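Long-range contact in carboxynorspermidine decarboxylase (Campylobacter jejuni subsp. jejuni 81116, PDB 3N29), which probably catalyses the pyridoxal-5'-phosphate-dependent decarboxylation of carboxynorspermidine to norspermidine, the polyamine bound in this crystal: residues Phe38-Asp52 with Arg390-Leu403. Sequence-based numbering, arbitrary orientation.
Sequences FYEKIQTPAYILEED and RLPNLMLLDHKNEL
In the mixed β-sheet domain that accompanies the β/α-barrel of this decarboxylase, strand 46-50 pairs in parallel with strand 393-397, joining the N-terminal part of the chain to its C-terminal part. Six backbone hydrogen bonds alternate across the pair, from N393 N to P45 O, on a proline preceded by a cis peptide bond, up to E51 N to L397 O (2.9 Å). On one face, A46 CB meets the sulfur M395 SD at 3.9 Å, while I48 CG2 reaches L403 CD1 at 3.7 Å, the two side chains crossing at about a right angle. On the other, P392 CB lies obliquely against Y47 CE2 (3.4 Å) and L394 CD2 against Y47 CD2 (3.6 Å). Y47 CG stands anti to the carbonyl carbon (chi1 -60°), and the end of the ring comes in toward P392; Y47 OH is hydrogen-bonded to H305 O and N383 ND2. Farther along, L49 CD2 packs on L396 CD1.

At the start of helix 51-68, E51 stretches out fully, CG anti to the backbone N (chi1 176°), and OE1 takes H399 N at 2.9 Å from above the carboxylate plane and, weakly, H399 ND1 at the ring edge; OE2 pairs with R55. Near the opposite end, the Q43 amide and R390 guanidinium planes lie almost parallel (2° apart), with Q43 NE2 2.9 Å from R390 NH1. These two donors do not bond each other but share D124 of the second subunit, Q43 weakly, and R390 also meets E125 there. Apolar faces and backbone bonds thus hold the strands together, while carboxylates tie one end to the 398-401 turn and the other to the dimer partner.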
# COMPACT_ATOMS: atom_id res chain seq x y z
N PHE A 38 12.72 -12.37 22.43
CA PHE A 38 11.40 -12.99 22.77
C PHE A 38 10.21 -12.02 23.00
O PHE A 38 10.40 -10.86 23.37
CB PHE A 38 11.56 -13.86 23.99
CG PHE A 38 10.39 -14.75 24.22
CD1 PHE A 38 9.39 -14.37 25.11
CD2 PHE A 38 10.26 -15.94 23.50
CE1 PHE A 38 8.28 -15.20 25.31
CE2 PHE A 38 9.15 -16.76 23.70
CZ PHE A 38 8.16 -16.38 24.61
N TYR A 39 8.99 -12.56 22.85
CA TYR A 39 7.77 -11.81 22.52
C TYR A 39 6.68 -11.49 23.58
O TYR A 39 5.94 -10.55 23.36
CB TYR A 39 7.06 -12.58 21.36
CG TYR A 39 7.87 -12.75 20.07
CD1 TYR A 39 7.57 -13.75 19.17
CD2 TYR A 39 8.93 -11.89 19.75
CE1 TYR A 39 8.31 -13.90 17.96
CE2 TYR A 39 9.68 -12.04 18.53
CZ TYR A 39 9.36 -13.04 17.65
OH TYR A 39 10.07 -13.16 16.44
N GLU A 40 6.54 -12.21 24.71
CA GLU A 40 5.30 -12.07 25.58
C GLU A 40 4.80 -10.68 26.05
O GLU A 40 3.58 -10.46 26.05
CB GLU A 40 5.34 -13.01 26.83
CG GLU A 40 4.32 -12.64 28.05
CD GLU A 40 2.81 -12.91 27.74
OE1 GLU A 40 2.41 -14.10 27.72
OE2 GLU A 40 2.02 -11.94 27.55
N LYS A 41 5.66 -9.77 26.52
CA LYS A 41 5.13 -8.49 27.10
C LYS A 41 4.84 -7.38 26.06
O LYS A 41 4.32 -6.31 26.42
CB LYS A 41 6.04 -7.92 28.24
CG LYS A 41 5.42 -7.86 29.70
CD LYS A 41 5.71 -6.46 30.42
CE LYS A 41 5.35 -6.38 31.95
NZ LYS A 41 6.14 -5.27 32.71
N ILE A 42 5.13 -7.64 24.79
CA ILE A 42 5.07 -6.57 23.78
C ILE A 42 3.67 -6.12 23.39
O ILE A 42 2.74 -6.84 23.49
CB ILE A 42 5.91 -6.91 22.55
CG1 ILE A 42 5.34 -8.08 21.77
CG2 ILE A 42 7.37 -7.26 22.96
CD1 ILE A 42 5.75 -8.06 20.35
N GLN A 43 3.53 -4.85 23.06
CA GLN A 43 2.35 -4.34 22.42
C GLN A 43 2.44 -5.00 21.01
O GLN A 43 3.53 -4.98 20.38
CB GLN A 43 2.46 -2.81 22.28
CG GLN A 43 1.16 -1.88 22.32
CD GLN A 43 0.33 -1.78 21.01
OE1 GLN A 43 0.83 -1.40 19.91
NE2 GLN A 43 -0.99 -2.07 21.15
N THR A 44 1.33 -5.52 20.52
CA THR A 44 1.29 -6.05 19.14
C THR A 44 0.37 -5.15 18.38
O THR A 44 -0.46 -4.50 18.97
CB THR A 44 0.77 -7.52 19.06
OG1 THR A 44 -0.48 -7.59 19.79
CG2 THR A 44 1.82 -8.48 19.66
N PRO A 45 0.56 -5.04 17.08
CA PRO A 45 1.57 -5.78 16.35
C PRO A 45 2.91 -5.10 16.32
O PRO A 45 3.03 -3.88 16.66
CB PRO A 45 0.98 -5.84 14.92
CG PRO A 45 0.19 -4.54 14.83
CD PRO A 45 -0.35 -4.31 16.20
N ALA A 46 3.94 -5.87 15.92
CA ALA A 46 5.28 -5.28 15.88
C ALA A 46 6.12 -6.00 14.82
O ALA A 46 6.12 -7.21 14.75
CB ALA A 46 6.01 -5.38 17.35
N TYR A 47 6.92 -5.29 14.04
CA TYR A 47 7.92 -5.94 13.24
C TYR A 47 9.20 -6.02 14.13
O TYR A 47 9.61 -4.97 14.66
CB TYR A 47 8.30 -5.12 12.00
CG TYR A 47 7.19 -4.80 10.99
CD1 TYR A 47 6.89 -5.67 9.98
CD2 TYR A 47 6.43 -3.64 11.09
CE1 TYR A 47 5.90 -5.39 9.07
CE2 TYR A 47 5.45 -3.35 10.16
CZ TYR A 47 5.15 -4.25 9.18
OH TYR A 47 4.19 -3.93 8.19
N ILE A 48 9.81 -7.18 14.23
CA ILE A 48 10.96 -7.37 15.09
C ILE A 48 12.17 -7.87 14.30
O ILE A 48 12.19 -8.97 13.75
CB ILE A 48 10.63 -8.27 16.28
CG1 ILE A 48 9.39 -7.78 17.01
CG2 ILE A 48 11.87 -8.32 17.25
CD1 ILE A 48 9.01 -8.67 18.22
N LEU A 49 13.10 -6.98 14.09
CA LEU A 49 14.35 -7.35 13.39
C LEU A 49 15.33 -7.95 14.38
O LEU A 49 15.45 -7.43 15.50
CB LEU A 49 14.94 -6.13 12.76
CG LEU A 49 16.36 -6.21 12.15
CD1 LEU A 49 16.30 -6.92 10.90
CD2 LEU A 49 16.80 -4.84 11.80
N GLU A 50 16.03 -9.00 13.96
CA GLU A 50 16.94 -9.72 14.83
C GLU A 50 18.35 -9.36 14.42
O GLU A 50 18.75 -9.64 13.31
CB GLU A 50 16.66 -11.20 14.81
CG GLU A 50 15.26 -11.54 15.33
CD GLU A 50 14.88 -12.99 15.09
OE1 GLU A 50 15.64 -13.90 15.50
OE2 GLU A 50 13.82 -13.23 14.48
N GLU A 51 19.06 -8.66 15.30
CA GLU A 51 20.41 -8.21 15.01
C GLU A 51 21.32 -9.34 14.56
O GLU A 51 22.06 -9.19 13.58
CB GLU A 51 21.00 -7.40 16.18
CG GLU A 51 22.43 -7.00 15.96
CD GLU A 51 22.98 -6.11 17.08
OE1 GLU A 51 22.26 -5.79 18.04
OE2 GLU A 51 24.16 -5.76 16.95
N ASP A 52 21.30 -10.46 15.28
CA ASP A 52 22.15 -11.59 14.96
C ASP A 52 21.96 -12.08 13.51
O ASP A 52 22.92 -12.45 12.84
CB ASP A 52 21.96 -12.78 15.93
CG ASP A 52 22.56 -12.52 17.36
OD1 ASP A 52 23.51 -11.70 17.50
OD2 ASP A 52 22.03 -13.11 18.34
N ARG A 390 -3.90 0.61 13.46
CA ARG A 390 -2.70 0.91 14.17
C ARG A 390 -1.51 0.22 13.53
O ARG A 390 -1.51 -0.97 13.34
CB ARG A 390 -2.83 0.46 15.64
CG ARG A 390 -1.66 0.86 16.57
CD ARG A 390 -2.01 0.65 18.14
NE ARG A 390 -3.44 0.38 18.46
CZ ARG A 390 -3.89 0.04 19.70
NH1 ARG A 390 -3.04 -0.01 20.71
NH2 ARG A 390 -5.18 -0.24 19.94
N LEU A 391 -0.51 0.98 13.20
CA LEU A 391 0.71 0.46 12.58
C LEU A 391 1.47 -0.47 13.53
O LEU A 391 1.51 -0.22 14.75
CB LEU A 391 1.64 1.65 12.29
CG LEU A 391 1.26 2.47 11.09
CD1 LEU A 391 1.92 3.89 11.12
CD2 LEU A 391 1.65 1.72 9.80
N PRO A 392 2.16 -1.47 12.97
CA PRO A 392 3.06 -2.26 13.85
C PRO A 392 4.24 -1.40 14.21
O PRO A 392 4.75 -0.71 13.34
CB PRO A 392 3.49 -3.44 12.95
CG PRO A 392 2.35 -3.47 11.86
CD PRO A 392 2.14 -2.01 11.61
N ASN A 393 4.67 -1.48 15.48
CA ASN A 393 5.87 -0.83 15.92
C ASN A 393 7.09 -1.53 15.32
O ASN A 393 7.01 -2.67 14.88
CB ASN A 393 5.96 -0.80 17.46
CG ASN A 393 4.82 0.01 18.12
OD1 ASN A 393 4.41 1.05 17.63
ND2 ASN A 393 4.30 -0.51 19.24
N LEU A 394 8.16 -0.78 15.26
CA LEU A 394 9.45 -1.30 14.82
C LEU A 394 10.33 -1.56 16.03
O LEU A 394 10.57 -0.67 16.83
CB LEU A 394 10.09 -0.31 13.88
CG LEU A 394 9.32 0.22 12.67
CD1 LEU A 394 10.31 1.09 11.78
CD2 LEU A 394 8.58 -0.87 11.92
N MET A 395 10.82 -2.78 16.16
CA MET A 395 11.64 -3.18 17.28
C MET A 395 12.85 -3.97 16.79
O MET A 395 12.84 -4.56 15.69
CB MET A 395 10.81 -4.07 18.26
CG MET A 395 9.45 -3.44 18.74
SD MET A 395 8.65 -4.50 20.05
CE MET A 395 9.38 -3.68 21.44
N LEU A 396 13.86 -3.97 17.63
CA LEU A 396 15.15 -4.59 17.41
C LEU A 396 15.44 -5.53 18.54
O LEU A 396 15.56 -5.11 19.67
CB LEU A 396 16.24 -3.51 17.28
CG LEU A 396 17.64 -4.14 17.07
CD1 LEU A 396 17.71 -4.75 15.71
CD2 LEU A 396 18.78 -3.17 17.33
N LEU A 397 15.60 -6.82 18.25
CA LEU A 397 16.13 -7.76 19.21
C LEU A 397 17.62 -7.78 19.02
O LEU A 397 18.13 -8.27 18.03
CB LEU A 397 15.56 -9.18 18.99
CG LEU A 397 16.04 -10.28 19.93
CD1 LEU A 397 15.56 -9.96 21.36
CD2 LEU A 397 15.54 -11.71 19.49
N ASP A 398 18.33 -7.23 19.98
CA ASP A 398 19.74 -6.96 19.81
C ASP A 398 20.64 -8.12 20.08
O ASP A 398 20.17 -9.21 20.37
CB ASP A 398 20.15 -5.68 20.56
CG ASP A 398 20.22 -5.84 22.04
OD1 ASP A 398 20.35 -7.00 22.53
OD2 ASP A 398 20.25 -4.77 22.73
N HIS A 399 21.94 -7.93 19.95
CA HIS A 399 22.88 -9.05 20.07
C HIS A 399 22.99 -9.65 21.45
O HIS A 399 23.54 -10.76 21.60
CB HIS A 399 24.26 -8.65 19.56
CG HIS A 399 24.90 -7.57 20.36
ND1 HIS A 399 24.63 -6.22 20.17
CD2 HIS A 399 25.78 -7.64 21.39
CE1 HIS A 399 25.35 -5.51 21.03
NE2 HIS A 399 26.05 -6.35 21.78
N LYS A 400 22.48 -8.94 22.46
CA LYS A 400 22.40 -9.45 23.83
C LYS A 400 21.01 -10.07 24.08
O LYS A 400 20.69 -10.39 25.20
CB LYS A 400 22.68 -8.34 24.85
CG LYS A 400 24.13 -7.86 24.83
CD LYS A 400 24.45 -6.69 25.77
CE LYS A 400 25.97 -6.57 25.96
NZ LYS A 400 26.38 -5.49 26.93
N ASN A 401 20.21 -10.27 23.05
CA ASN A 401 18.84 -10.74 23.22
C ASN A 401 17.96 -9.81 24.06
O ASN A 401 17.05 -10.26 24.69
CB ASN A 401 18.81 -12.17 23.83
CG ASN A 401 18.99 -13.24 22.79
OD1 ASN A 401 19.73 -14.18 23.01
ND2 ASN A 401 18.35 -13.10 21.64
N GLU A 402 18.18 -8.51 23.95
CA GLU A 402 17.34 -7.49 24.53
C GLU A 402 16.52 -6.76 23.43
O GLU A 402 17.07 -6.42 22.36
CB GLU A 402 18.25 -6.54 25.30
CG GLU A 402 18.95 -7.29 26.48
CD GLU A 402 19.75 -6.36 27.41
OE1 GLU A 402 20.81 -5.79 27.01
OE2 GLU A 402 19.32 -6.23 28.55
N LEU A 403 15.22 -6.58 23.71
CA LEU A 403 14.25 -6.03 22.75
C LEU A 403 14.21 -4.54 22.97
O LEU A 403 13.96 -4.08 24.12
CB LEU A 403 12.88 -6.65 23.03
CG LEU A 403 11.77 -6.39 22.03
CD1 LEU A 403 12.23 -6.93 20.68
CD2 LEU A 403 10.49 -7.13 22.45
O HOH W 1 5.48 -3.00 20.30
O HOH W 2 19.58 -10.77 17.62